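PDB 7CVV: catechol O-methyltransferase from Niastella koreensis GR20-10, which transfers the methyl group of S-adenosylmethionine to catechol-like compounds in a metal-dependent reaction that works best with magnesium, methylating the meta and para hydroxyls of protocatechuic acid in equal proportion. Local coordinates for residues 34-39 and 92-97; 71-76 and 100-105; 86-91 and 120-125; 140-145 and 164-169. All coordinates share one frame; numbering follows the deposited sequence.

Contact 1: 34-39 and 92-97. With SAM (S-adenosylmethionine), chain D.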
# COMPACT_ATOMS: atom_id res chain seq x y z
N ALA A 34 24.87 15.43 -13.01
CA ALA A 34 24.43 16.81 -12.67
C ALA A 34 24.73 17.17 -11.21
O ALA A 34 24.35 18.28 -10.81
CB ALA A 34 22.96 17.00 -12.92
N GLY A 35 25.39 16.29 -10.46
CA GLY A 35 25.72 16.51 -9.03
C GLY A 35 24.48 16.86 -8.23
O GLY A 35 24.48 17.90 -7.56
N MET A 36 23.42 16.05 -8.36
CA MET A 36 22.17 16.17 -7.57
C MET A 36 22.22 15.10 -6.48
O MET A 36 22.85 14.06 -6.66
CB MET A 36 20.93 15.95 -8.45
CG MET A 36 20.73 17.01 -9.53
SD MET A 36 19.29 16.67 -10.59
CE MET A 36 19.98 15.38 -11.61
N PRO A 37 21.54 15.31 -5.34
CA PRO A 37 21.54 14.32 -4.27
C PRO A 37 20.77 13.04 -4.65
O PRO A 37 19.78 13.12 -5.34
CB PRO A 37 20.87 15.05 -3.09
CG PRO A 37 20.04 16.16 -3.73
CD PRO A 37 20.73 16.50 -5.04
N ALA A 38 21.29 11.88 -4.22
CA ALA A 38 20.71 10.54 -4.45
C ALA A 38 19.57 10.32 -3.44
O ALA A 38 19.76 9.54 -2.50
CB ALA A 38 21.80 9.49 -4.33
N ILE A 39 18.43 10.99 -3.63
CA ILE A 39 17.31 11.00 -2.64
C ILE A 39 16.00 10.63 -3.35
O ILE A 39 14.91 11.07 -2.88
CB ILE A 39 17.23 12.36 -1.90
CG1 ILE A 39 16.99 13.53 -2.88
CG2 ILE A 39 18.47 12.56 -1.05
CD1 ILE A 39 16.58 14.82 -2.22
N PRO A 92 15.50 24.72 -11.15
CA PRO A 92 15.55 24.65 -12.61
C PRO A 92 16.59 23.67 -13.17
O PRO A 92 16.35 23.10 -14.21
CB PRO A 92 15.88 26.10 -13.01
CG PRO A 92 15.29 26.90 -11.86
CD PRO A 92 15.71 26.10 -10.65
N LYS A 93 17.71 23.47 -12.47
CA LYS A 93 18.69 22.42 -12.84
C LYS A 93 17.96 21.07 -12.80
O LYS A 93 18.10 20.28 -13.79
CB LYS A 93 19.91 22.39 -11.92
CG LYS A 93 21.06 21.55 -12.48
CD LYS A 93 22.28 21.45 -11.60
CE LYS A 93 22.00 20.71 -10.32
NZ LYS A 93 23.22 20.57 -9.51
N HIS A 94 17.22 20.81 -11.71
CA HIS A 94 16.49 19.55 -11.46
C HIS A 94 15.45 19.38 -12.57
O HIS A 94 15.49 18.34 -13.25
CB HIS A 94 15.92 19.52 -10.04
CG HIS A 94 16.97 19.50 -8.97
ND1 HIS A 94 16.66 19.24 -7.64
CD2 HIS A 94 18.31 19.71 -9.01
CE1 HIS A 94 17.77 19.31 -6.92
NE2 HIS A 94 18.79 19.58 -7.74
N ALA A 95 14.62 20.40 -12.83
CA ALA A 95 13.62 20.38 -13.93
C ALA A 95 14.28 19.96 -15.26
O ALA A 95 13.77 19.00 -15.86
CB ALA A 95 12.93 21.71 -14.07
N ALA A 96 15.36 20.63 -15.68
CA ALA A 96 16.02 20.46 -17.00
C ALA A 96 16.54 19.03 -17.15
O ALA A 96 16.48 18.48 -18.26
CB ALA A 96 17.16 21.45 -17.18
N VAL A 97 17.09 18.46 -16.08
CA VAL A 97 17.58 17.05 -16.06
C VAL A 97 16.37 16.11 -16.16
O VAL A 97 16.46 15.14 -16.96
CB VAL A 97 18.43 16.77 -14.82
CG1 VAL A 97 18.83 15.30 -14.78
CG2 VAL A 97 19.67 17.65 -14.79
N SAM D . 10.24 12.01 -5.82
CA SAM D . 11.50 12.13 -6.59
C SAM D . 11.98 10.72 -7.00
O SAM D . 12.59 10.61 -8.08
OXT SAM D . 11.73 9.79 -6.22
CB SAM D . 12.58 12.82 -5.74
CG SAM D . 12.21 14.23 -5.22
SD SAM D . 13.50 14.71 -4.03
CE SAM D . 12.97 13.77 -2.60
C5' SAM D . 13.08 16.40 -3.50
C4' SAM D . 12.89 17.40 -4.61
O4' SAM D . 11.99 18.43 -4.14
C3' SAM D . 14.15 18.12 -5.09
O3' SAM D . 14.23 18.04 -6.51
C2' SAM D . 13.93 19.57 -4.64
O2' SAM D . 14.45 20.52 -5.54
C1' SAM D . 12.42 19.66 -4.67
N9 SAM D . 11.87 20.72 -3.85
C8 SAM D . 12.31 21.10 -2.60
N7 SAM D . 11.61 22.08 -2.09
C5 SAM D . 10.63 22.35 -3.03
C6 SAM D . 9.58 23.28 -3.06
N6 SAM D . 9.35 24.13 -2.07
N1 SAM D . 8.76 23.27 -4.14
C2 SAM D . 9.01 22.39 -5.12
N3 SAM D . 9.99 21.49 -5.21
C4 SAM D . 10.77 21.51 -4.12
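Met36 lies alongside His94, the two side chains running past each other in opposite directions. Met36 SD sits 4.1 Å from the centroid of the His94 ring, 35° off its normal, an oblique Met-aromatic contact in which SD comes closest to CD2. The bend at chi3 of the methionine turns CE away from the imidazole and onto Val97, where Met36 CE meets Val97 CG1 tip to tip at 3.4 Å. Beside it, Ala34 CB touches Val97 CG2 at 3.8 Å. Gly35, with positive phi, closes a Schellman motif at the end of helix 22-33, and the loop that follows packs on helix 92-103 of the Rossmann-like methyltransferase fold. Lys93 reaches back to this helix end: its chain, extended except for a bend at chi3, delivers NZ to Ala34 O at 2.9 Å, almost in line with the carbonyl (C=O...N angle 169°). On the ligand side, His94 ND1 donates to SAM O3' at 2.9 Å with an N-H...O angle of 161°, and more weakly to SAM O2'. An alanine in place of His94 would probably take the nitrogen donor from O3', leaving that hydroxyl to Glu89, and open a gap beside Met36 SD. Leu67 also touches the imidazole.

Contact 2: 71-76 and 100-105; sequences STIWMA and KNIDRA. With SAM (S-adenosylmethionine), chain D.
Ile102 CD1 is touched by both Thr72 and Ile73, from successive positions of helix 70-76. Thr72 and Ile102 cross at about a right angle, with Thr72 CG2 3.7 Å from Ile102 CD1. Ile73 instead slides past Ile102 in the opposite direction, so that a methylene, Ile73 CG1, lies 4.0 Å from the same CD1. The threonine divides its two branches: OG1 lies beside the backbone N (chi1 -44°) and turns to a hydrogen bond with Glu63, which puts CG2 anti to that N and facing the isoleucine. Ile73 ends on polar backbone, its CD1 lying 3.9 Å from Asn101 O, and its CG1 also meets Ala105 CB at 4.3 Å. Both helices belong to the Rossmann-like methyltransferase fold and are joined through strand 84-89, whose Leu85 and Thr87 touch Thr72. The contact is apolar, with no hydrogen bond across it. Arg104 NH1 donates to Asn101 OD1 at 2.8 Å, on a lone pair in the carbonyl plane, while Asn101 ND2 turns to Ala68 O and Ser30 OG. At the start of the segment 71-76, Ser71 N donates to SAM O at 3.2 Å, and Ser71 OG, also bonded to Glu63, accepts from SAM N at 3.1 Å, so one residue holds both the amino and the carboxylate group.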
# COMPACT_ATOMS: atom_id res chain seq x y z
N SER A 71 10.68 8.89 -9.92
CA SER A 71 9.32 8.56 -9.42
C SER A 71 8.29 8.89 -10.50
O SER A 71 7.31 8.16 -10.62
CB SER A 71 8.99 9.30 -8.16
OG SER A 71 9.14 10.69 -8.39
N THR A 72 8.55 9.97 -11.22
CA THR A 72 7.72 10.50 -12.33
C THR A 72 7.58 9.41 -13.41
O THR A 72 6.42 9.11 -13.77
CB THR A 72 8.32 11.81 -12.85
OG1 THR A 72 8.68 12.61 -11.72
CG2 THR A 72 7.37 12.57 -13.74
N ILE A 73 8.68 8.80 -13.85
CA ILE A 73 8.69 7.72 -14.89
C ILE A 73 7.82 6.53 -14.43
O ILE A 73 6.95 6.13 -15.21
CB ILE A 73 10.12 7.32 -15.29
CG1 ILE A 73 10.84 8.48 -16.01
CG2 ILE A 73 10.12 6.07 -16.13
CD1 ILE A 73 12.34 8.30 -16.15
N TRP A 74 7.98 6.02 -13.19
CA TRP A 74 7.19 4.88 -12.64
C TRP A 74 5.70 5.19 -12.66
O TRP A 74 4.94 4.29 -13.01
CB TRP A 74 7.59 4.54 -11.19
CG TRP A 74 8.82 3.69 -11.05
CD1 TRP A 74 10.04 4.12 -10.66
CD2 TRP A 74 8.93 2.28 -11.26
NE1 TRP A 74 10.92 3.07 -10.65
CE2 TRP A 74 10.27 1.93 -11.00
CE3 TRP A 74 8.05 1.28 -11.68
CZ2 TRP A 74 10.75 0.63 -11.14
CZ3 TRP A 74 8.53 -0.01 -11.82
CH2 TRP A 74 9.86 -0.33 -11.55
N MET A 75 5.30 6.38 -12.22
CA MET A 75 3.88 6.76 -12.04
C MET A 75 3.24 7.15 -13.38
O MET A 75 2.04 6.85 -13.59
CB MET A 75 3.78 7.92 -11.06
CG MET A 75 3.89 7.49 -9.62
SD MET A 75 3.46 8.88 -8.54
CE MET A 75 4.85 9.95 -8.91
N ALA A 76 3.99 7.80 -14.27
CA ALA A 76 3.49 8.18 -15.61
C ALA A 76 3.25 6.92 -16.46
O ALA A 76 2.38 6.97 -17.37
CB ALA A 76 4.44 9.15 -16.29
N LYS A 100 15.12 15.87 -19.74
CA LYS A 100 15.91 14.93 -20.59
C LYS A 100 15.47 13.50 -20.30
O LYS A 100 15.31 12.71 -21.25
CB LYS A 100 17.41 15.06 -20.37
CG LYS A 100 18.13 15.92 -21.39
CD LYS A 100 19.65 15.86 -21.31
CE LYS A 100 20.24 17.07 -20.59
NZ LYS A 100 20.15 18.31 -21.41
N ASN A 101 15.27 13.18 -19.02
CA ASN A 101 15.02 11.81 -18.51
C ASN A 101 13.63 11.38 -18.94
O ASN A 101 13.47 10.21 -19.33
CB ASN A 101 15.21 11.73 -16.99
CG ASN A 101 16.66 11.85 -16.56
OD1 ASN A 101 17.58 11.47 -17.30
ND2 ASN A 101 16.87 12.36 -15.35
N ILE A 102 12.67 12.30 -18.90
CA ILE A 102 11.27 12.07 -19.34
C ILE A 102 11.24 11.87 -20.86
O ILE A 102 10.48 11.00 -21.32
CB ILE A 102 10.38 13.25 -18.91
CG1 ILE A 102 10.20 13.34 -17.38
CG2 ILE A 102 9.06 13.23 -19.67
CD1 ILE A 102 9.55 12.16 -16.71
N ASP A 103 12.02 12.64 -21.62
CA ASP A 103 12.09 12.55 -23.10
C ASP A 103 12.70 11.20 -23.47
O ASP A 103 12.07 10.45 -24.24
CB ASP A 103 12.80 13.77 -23.70
CG ASP A 103 12.06 15.09 -23.51
OD1 ASP A 103 10.84 15.05 -23.15
OD2 ASP A 103 12.70 16.16 -23.69
N ARG A 104 13.84 10.84 -22.87
CA ARG A 104 14.48 9.52 -23.08
C ARG A 104 13.49 8.37 -22.80
O ARG A 104 13.76 7.27 -23.29
CB ARG A 104 15.73 9.34 -22.21
CG ARG A 104 16.59 8.15 -22.61
CD ARG A 104 17.83 7.99 -21.75
NE ARG A 104 18.54 9.26 -21.61
CZ ARG A 104 18.55 10.06 -20.54
NH1 ARG A 104 17.88 9.76 -19.44
NH2 ARG A 104 19.26 11.17 -20.57
N ALA A 105 12.41 8.60 -22.06
CA ALA A 105 11.43 7.55 -21.68
C ALA A 105 10.21 7.58 -22.60
O ALA A 105 9.30 6.75 -22.42
CB ALA A 105 11.03 7.70 -20.24
N SAM D . 10.24 12.01 -5.82
CA SAM D . 11.50 12.13 -6.59
C SAM D . 11.98 10.72 -7.00
O SAM D . 12.59 10.61 -8.08
OXT SAM D . 11.73 9.79 -6.22
CB SAM D . 12.58 12.82 -5.74
CG SAM D . 12.21 14.23 -5.22
SD SAM D . 13.50 14.71 -4.03
CE SAM D . 12.97 13.77 -2.60
C5' SAM D . 13.08 16.40 -3.50
C4' SAM D . 12.89 17.40 -4.61
O4' SAM D . 11.99 18.43 -4.14
C3' SAM D . 14.15 18.12 -5.09
O3' SAM D . 14.23 18.04 -6.51
C2' SAM D . 13.93 19.57 -4.64
O2' SAM D . 14.45 20.52 -5.54
C1' SAM D . 12.42 19.66 -4.67
N9 SAM D . 11.87 20.72 -3.85
C8 SAM D . 12.31 21.10 -2.60
N7 SAM D . 11.61 22.08 -2.09
C5 SAM D . 10.63 22.35 -3.03
C6 SAM D . 9.58 23.28 -3.06
N6 SAM D . 9.35 24.13 -2.07
N1 SAM D . 8.76 23.27 -4.14
C2 SAM D . 9.01 22.39 -5.12
N3 SAM D . 9.99 21.49 -5.21
C4 SAM D . 10.77 21.51 -4.12

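Contact 3: 86-91 and 120-125. With SAM (S-adenosylmethionine), chain D.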
# COMPACT_ATOMS: atom_id res chain seq x y z
N ILE A 86 1.35 16.09 -13.87
CA ILE A 86 1.94 17.42 -13.60
C ILE A 86 2.78 17.31 -12.34
O ILE A 86 2.21 17.02 -11.28
CB ILE A 86 0.82 18.48 -13.51
CG1 ILE A 86 -0.09 18.40 -14.74
CG2 ILE A 86 1.42 19.87 -13.32
CD1 ILE A 86 -1.33 19.24 -14.62
N THR A 87 4.09 17.55 -12.48
CA THR A 87 5.13 17.43 -11.43
C THR A 87 5.75 18.81 -11.18
O THR A 87 6.15 19.44 -12.16
CB THR A 87 6.16 16.36 -11.82
OG1 THR A 87 7.08 16.27 -10.73
CG2 THR A 87 6.88 16.63 -13.13
N LEU A 88 5.84 19.24 -9.91
CA LEU A 88 6.37 20.58 -9.51
C LEU A 88 7.81 20.43 -8.97
O LEU A 88 8.08 19.44 -8.22
CB LEU A 88 5.43 21.22 -8.48
CG LEU A 88 3.94 21.07 -8.79
CD1 LEU A 88 3.06 21.90 -7.86
CD2 LEU A 88 3.65 21.41 -10.25
N GLU A 89 8.68 21.38 -9.35
CA GLU A 89 10.14 21.38 -9.03
C GLU A 89 10.65 22.82 -8.85
O GLU A 89 10.61 23.59 -9.82
CB GLU A 89 10.91 20.65 -10.14
CG GLU A 89 12.40 20.60 -9.89
CD GLU A 89 12.79 20.16 -8.48
OE1 GLU A 89 12.35 19.07 -8.05
OE2 GLU A 89 13.53 20.93 -7.81
N TYR A 90 11.15 23.16 -7.66
CA TYR A 90 11.69 24.50 -7.34
C TYR A 90 12.97 24.76 -8.16
O TYR A 90 13.25 25.89 -8.53
CB TYR A 90 11.95 24.60 -5.84
CG TYR A 90 12.70 25.82 -5.38
CD1 TYR A 90 12.05 27.04 -5.23
CD2 TYR A 90 14.04 25.73 -5.03
CE1 TYR A 90 12.73 28.16 -4.76
CE2 TYR A 90 14.73 26.84 -4.57
CZ TYR A 90 14.07 28.06 -4.43
OH TYR A 90 14.77 29.14 -3.98
N ASP A 91 13.73 23.70 -8.42
CA ASP A 91 15.13 23.79 -8.88
C ASP A 91 15.17 23.65 -10.40
O ASP A 91 14.84 22.60 -10.96
CB ASP A 91 15.99 22.79 -8.11
CG ASP A 91 17.46 23.08 -8.29
OD1 ASP A 91 17.88 23.33 -9.45
OD2 ASP A 91 18.16 23.10 -7.28
N ASP A 120 3.21 28.28 -4.64
CA ASP A 120 2.81 29.32 -5.64
C ASP A 120 2.11 28.68 -6.84
O ASP A 120 1.21 29.34 -7.42
CB ASP A 120 4.02 30.08 -6.19
CG ASP A 120 4.77 30.92 -5.17
OD1 ASP A 120 4.22 31.15 -4.09
OD2 ASP A 120 5.90 31.31 -5.47
N ILE A 121 2.56 27.49 -7.25
CA ILE A 121 2.03 26.76 -8.43
C ILE A 121 0.68 26.12 -8.05
O ILE A 121 -0.14 25.95 -8.98
CB ILE A 121 3.05 25.73 -8.94
CG1 ILE A 121 4.30 26.43 -9.48
CG2 ILE A 121 2.42 24.81 -9.97
CD1 ILE A 121 5.26 25.53 -10.25
N LEU A 122 0.45 25.80 -6.77
CA LEU A 122 -0.76 25.05 -6.35
C LEU A 122 -1.99 25.93 -6.58
O LEU A 122 -2.95 25.46 -7.20
CB LEU A 122 -0.63 24.55 -4.90
CG LEU A 122 0.28 23.33 -4.74
CD1 LEU A 122 0.63 23.10 -3.28
CD2 LEU A 122 -0.33 22.07 -5.37
N PRO A 123 -2.01 27.20 -6.11
CA PRO A 123 -3.08 28.14 -6.46
C PRO A 123 -3.31 28.27 -7.98
O PRO A 123 -4.44 28.31 -8.40
CB PRO A 123 -2.60 29.47 -5.87
CG PRO A 123 -1.76 29.04 -4.69
CD PRO A 123 -1.04 27.80 -5.18
N GLN A 124 -2.24 28.30 -8.77
CA GLN A 124 -2.34 28.45 -10.24
C GLN A 124 -3.04 27.22 -10.84
O GLN A 124 -3.63 27.34 -11.94
CB GLN A 124 -0.96 28.64 -10.86
CG GLN A 124 -0.31 29.94 -10.43
CD GLN A 124 1.11 30.02 -10.92
OE1 GLN A 124 1.51 29.33 -11.86
NE2 GLN A 124 1.90 30.86 -10.27
N LEU A 125 -2.96 26.08 -10.15
CA LEU A 125 -3.63 24.84 -10.60
C LEU A 125 -5.12 24.89 -10.21
O LEU A 125 -5.94 24.38 -11.00
CB LEU A 125 -2.90 23.61 -10.04
CG LEU A 125 -1.50 23.36 -10.61
CD1 LEU A 125 -0.78 22.28 -9.81
CD2 LEU A 125 -1.55 22.98 -12.08
N SAM D . 10.24 12.01 -5.82
CA SAM D . 11.50 12.13 -6.59
C SAM D . 11.98 10.72 -7.00
O SAM D . 12.59 10.61 -8.08
OXT SAM D . 11.73 9.79 -6.22
CB SAM D . 12.58 12.82 -5.74
CG SAM D . 12.21 14.23 -5.22
SD SAM D . 13.50 14.71 -4.03
CE SAM D . 12.97 13.77 -2.60
C5' SAM D . 13.08 16.40 -3.50
C4' SAM D . 12.89 17.40 -4.61
O4' SAM D . 11.99 18.43 -4.14
C3' SAM D . 14.15 18.12 -5.09
O3' SAM D . 14.23 18.04 -6.51
C2' SAM D . 13.93 19.57 -4.64
O2' SAM D . 14.45 20.52 -5.54
C1' SAM D . 12.42 19.66 -4.67
N9 SAM D . 11.87 20.72 -3.85
C8 SAM D . 12.31 21.10 -2.60
N7 SAM D . 11.61 22.08 -2.09
C5 SAM D . 10.63 22.35 -3.03
C6 SAM D . 9.58 23.28 -3.06
N6 SAM D . 9.35 24.13 -2.07
N1 SAM D . 8.76 23.27 -4.14
C2 SAM D . 9.01 22.39 -5.12
N3 SAM D . 9.99 21.49 -5.21
C4 SAM D . 10.77 21.51 -4.12
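Strand 84-89 and helix 118-127 belong to the Rossmann-like fold of the methyltransferase, where the helix covers one face of the parallel part of the mixed sheet. Leu88 is the residue of the strand with most contact to the helix; the axes of 86-89 and 120-125 pass 10.2 Å apart at 152°, nearly antiparallel. Leu88 and Ile121 slide past each other in opposite directions, and both methyls of the leucine fork bear on one branch: Leu88 CD2 lies 3.6 Å and Leu88 CD1 3.7 Å from Ile121 CG2. With Ile121 CG1 beside the backbone N (chi1 -65°), CG2 stands anti to that N and faces Leu88. Leu88 CD1 also meets Leu122 CD2 at 4.2 Å and Leu125 CD1 at 4.3 Å. The next residue, Glu89, points away from the helix to the cofactor. Its chain bends at chi2 (48°), and the carboxylate grips the ribose with both oxygens: SAM O3' donates to Glu89 OE1 at 2.6 Å and SAM O2' to Glu89 OE2. The backbone N of Asp91 also donates to Glu89 OE2, at 2.8 Å from its anti side, and the amides of Thr66 and Leu67 donate to OE1, so the group's rotation is fixed on several sides. A glutamine in its place would put an amide NH2 where one acceptor stood and would probably leave one ribose hydroxyl, or the backbone amides beside it, without its mate. An acidic residue at the end of the second strand, holding both ribose hydroxyls, is typical of class I SAM-dependent methyltransferases.

Contact 4: 140-145 and 164-169; sequences ADKPPY and ADNVIR. With SAM (S-adenosylmethionine), chain D.
Ala164 CB approaches Tyr145 CE2 to 4.1 Å, at the point where strand 161-165 of the Rossmann-like sheet meets the loop that follows strand 135-138. This loop makes a type I beta turn from Lys142 to Tyr145, and the segment 164-169 carries magnesium-binding residues: Asp165 and Asn166, with Asp139, bind the ion. Asp165 offers its backbone to the contact: Tyr145 OH donates to Asp165 O at 3.1 Å, tilted 15° from the carbonyl plane, while the oxygen itself lies at the edge of the phenol ring. Asn166, with positive phi, brings its CB within 3.8 Å of Lys142 CE, and its carbonyl O lies 3.7 Å from Lys142 CD. Val167 crosses Tyr145 at about a right angle, CG1 reaching the ring edge in its plane at 4.0 Å from Tyr145 CE2; Phe189 of helix 181-195 also touches this valine. Arg169 folds back through bends at chi2 and chi3 (67°), and NH1 donates to Asn166 O, closing a small loop within the segment. The lysine, bent at chi2 and chi4, turns its NZ to Ala140 O at a distance too short to be trusted; the charged ends, Lys142 NZ and Arg169 NH1, are still only 4.4 Å apart. The two side chains cross obliquely, Arg169 NH1 lying 3.4 Å from the methylene carbon Lys142 CE.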
# COMPACT_ATOMS: atom_id res chain seq x y z
N ALA A 140 8.43 16.83 -1.39
CA ALA A 140 9.24 18.07 -1.47
C ALA A 140 9.84 18.39 -0.09
O ALA A 140 9.98 17.45 0.73
CB ALA A 140 8.37 19.18 -2.00
N ASP A 141 10.20 19.66 0.17
CA ASP A 141 10.56 20.17 1.52
C ASP A 141 9.45 19.76 2.49
O ASP A 141 8.28 19.68 2.07
CB ASP A 141 10.87 21.67 1.50
CG ASP A 141 9.79 22.58 0.92
OD1 ASP A 141 9.04 22.15 0.00
OD2 ASP A 141 9.74 23.75 1.37
N LYS A 142 9.82 19.45 3.73
CA LYS A 142 8.92 18.81 4.73
C LYS A 142 8.19 19.84 5.60
O LYS A 142 7.06 19.58 6.03
CB LYS A 142 9.70 17.83 5.63
CG LYS A 142 10.46 16.72 4.90
CD LYS A 142 9.58 15.61 4.37
CE LYS A 142 10.21 14.77 3.27
NZ LYS A 142 10.79 15.60 2.20
N PRO A 143 8.80 20.98 5.99
CA PRO A 143 8.12 21.91 6.89
C PRO A 143 6.72 22.33 6.43
O PRO A 143 5.82 22.37 7.26
CB PRO A 143 9.12 23.08 7.00
CG PRO A 143 10.46 22.39 6.84
CD PRO A 143 10.20 21.38 5.74
N PRO A 144 6.45 22.62 5.13
CA PRO A 144 5.10 22.96 4.68
C PRO A 144 4.23 21.77 4.22
O PRO A 144 3.30 21.95 3.47
CB PRO A 144 5.39 23.92 3.53
CG PRO A 144 6.76 23.49 2.96
CD PRO A 144 7.44 22.69 4.04
N TYR A 145 4.51 20.56 4.70
CA TYR A 145 3.69 19.35 4.42
C TYR A 145 2.23 19.61 4.77
O TYR A 145 1.39 19.24 3.92
CB TYR A 145 4.28 18.13 5.12
CG TYR A 145 5.08 17.24 4.20
CD1 TYR A 145 5.80 17.77 3.15
CD2 TYR A 145 5.11 15.86 4.37
CE1 TYR A 145 6.53 16.98 2.28
CE2 TYR A 145 5.83 15.04 3.51
CZ TYR A 145 6.55 15.60 2.47
OH TYR A 145 7.29 14.83 1.61
N ALA A 164 2.25 10.93 0.90
CA ALA A 164 3.27 11.80 1.51
C ALA A 164 4.37 10.89 2.02
O ALA A 164 4.08 10.00 2.84
CB ALA A 164 2.66 12.62 2.62
N ASP A 165 5.58 11.12 1.52
CA ASP A 165 6.75 10.25 1.74
C ASP A 165 7.65 10.84 2.84
O ASP A 165 7.66 12.07 2.99
CB ASP A 165 7.49 10.07 0.42
CG ASP A 165 8.53 8.97 0.48
OD1 ASP A 165 8.27 7.97 1.19
OD2 ASP A 165 9.57 9.13 -0.15
N ASN A 166 8.39 9.98 3.55
CA ASN A 166 9.44 10.31 4.56
C ASN A 166 8.81 11.14 5.69
O ASN A 166 9.28 12.26 5.92
CB ASN A 166 10.65 11.01 3.93
CG ASN A 166 11.17 10.32 2.69
OD1 ASN A 166 11.09 10.87 1.59
ND2 ASN A 166 11.69 9.10 2.83
N VAL A 167 7.79 10.60 6.35
CA VAL A 167 7.08 11.26 7.48
C VAL A 167 7.43 10.60 8.81
O VAL A 167 6.88 11.04 9.81
CB VAL A 167 5.55 11.26 7.26
CG1 VAL A 167 5.19 12.01 6.00
CG2 VAL A 167 4.94 9.86 7.27
N ILE A 168 8.31 9.59 8.81
CA ILE A 168 8.78 8.84 10.02
C ILE A 168 10.22 9.28 10.39
O ILE A 168 10.49 9.50 11.59
CB ILE A 168 8.68 7.33 9.75
CG1 ILE A 168 7.23 6.83 9.82
CG2 ILE A 168 9.59 6.53 10.68
CD1 ILE A 168 6.51 7.12 11.12
N ARG A 169 11.10 9.32 9.38
CA ARG A 169 12.44 9.97 9.42
C ARG A 169 13.40 9.20 10.31
O ARG A 169 14.08 9.84 11.13
CB ARG A 169 12.28 11.42 9.85
CG ARG A 169 11.30 12.16 8.97
CD ARG A 169 11.71 13.57 8.73
NE ARG A 169 12.92 13.64 7.94
CZ ARG A 169 12.97 13.59 6.61
NH1 ARG A 169 11.88 13.43 5.89
NH2 ARG A 169 14.14 13.70 6.00
N SAM D . 10.24 12.01 -5.82
CA SAM D . 11.50 12.13 -6.59
C SAM D . 11.98 10.72 -7.00
O SAM D . 12.59 10.61 -8.08
OXT SAM D . 11.73 9.79 -6.22
CB SAM D . 12.58 12.82 -5.74
CG SAM D . 12.21 14.23 -5.22
SD SAM D . 13.50 14.71 -4.03
CE SAM D . 12.97 13.77 -2.60
C5' SAM D . 13.08 16.40 -3.50
C4' SAM D . 12.89 17.40 -4.61
O4' SAM D . 11.99 18.43 -4.14
C3' SAM D . 14.15 18.12 -5.09
O3' SAM D . 14.23 18.04 -6.51
C2' SAM D . 13.93 19.57 -4.64
O2' SAM D . 14.45 20.52 -5.54
C1' SAM D . 12.42 19.66 -4.67
N9 SAM D . 11.87 20.72 -3.85
C8 SAM D . 12.31 21.10 -2.60
N7 SAM D . 11.61 22.08 -2.09
C5 SAM D . 10.63 22.35 -3.03
C6 SAM D . 9.58 23.28 -3.06
N6 SAM D . 9.35 24.13 -2.07
N1 SAM D . 8.76 23.27 -4.14
C2 SAM D . 9.01 22.39 -5.12
N3 SAM D . 9.99 21.49 -5.21
C4 SAM D . 10.77 21.51 -4.12

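How the contacts relate
All four contacts touch the one SAM molecule, two of them at the ribose. Contact 1 supplies His94 and contact 3 Glu89 to the ribose, and they touch each other, His94 CB lying 3.6 Å from Glu89 CD. Contact 2 brings Ser71 to the methionine end, while in contact 4 Asp141 OD1 stands 2.9 Å from SAM N6 of the adenine and Asp165 and Asn166 belong to the metal site. Contacts 1 and 2 share helix 92-103, their centres about 14 Å apart; contacts 2 and 3 meet at Thr72 and Thr87. Contacts 2 and 4, with centres about 22 Å apart, lie on opposite sides of the chain's centre and do not touch.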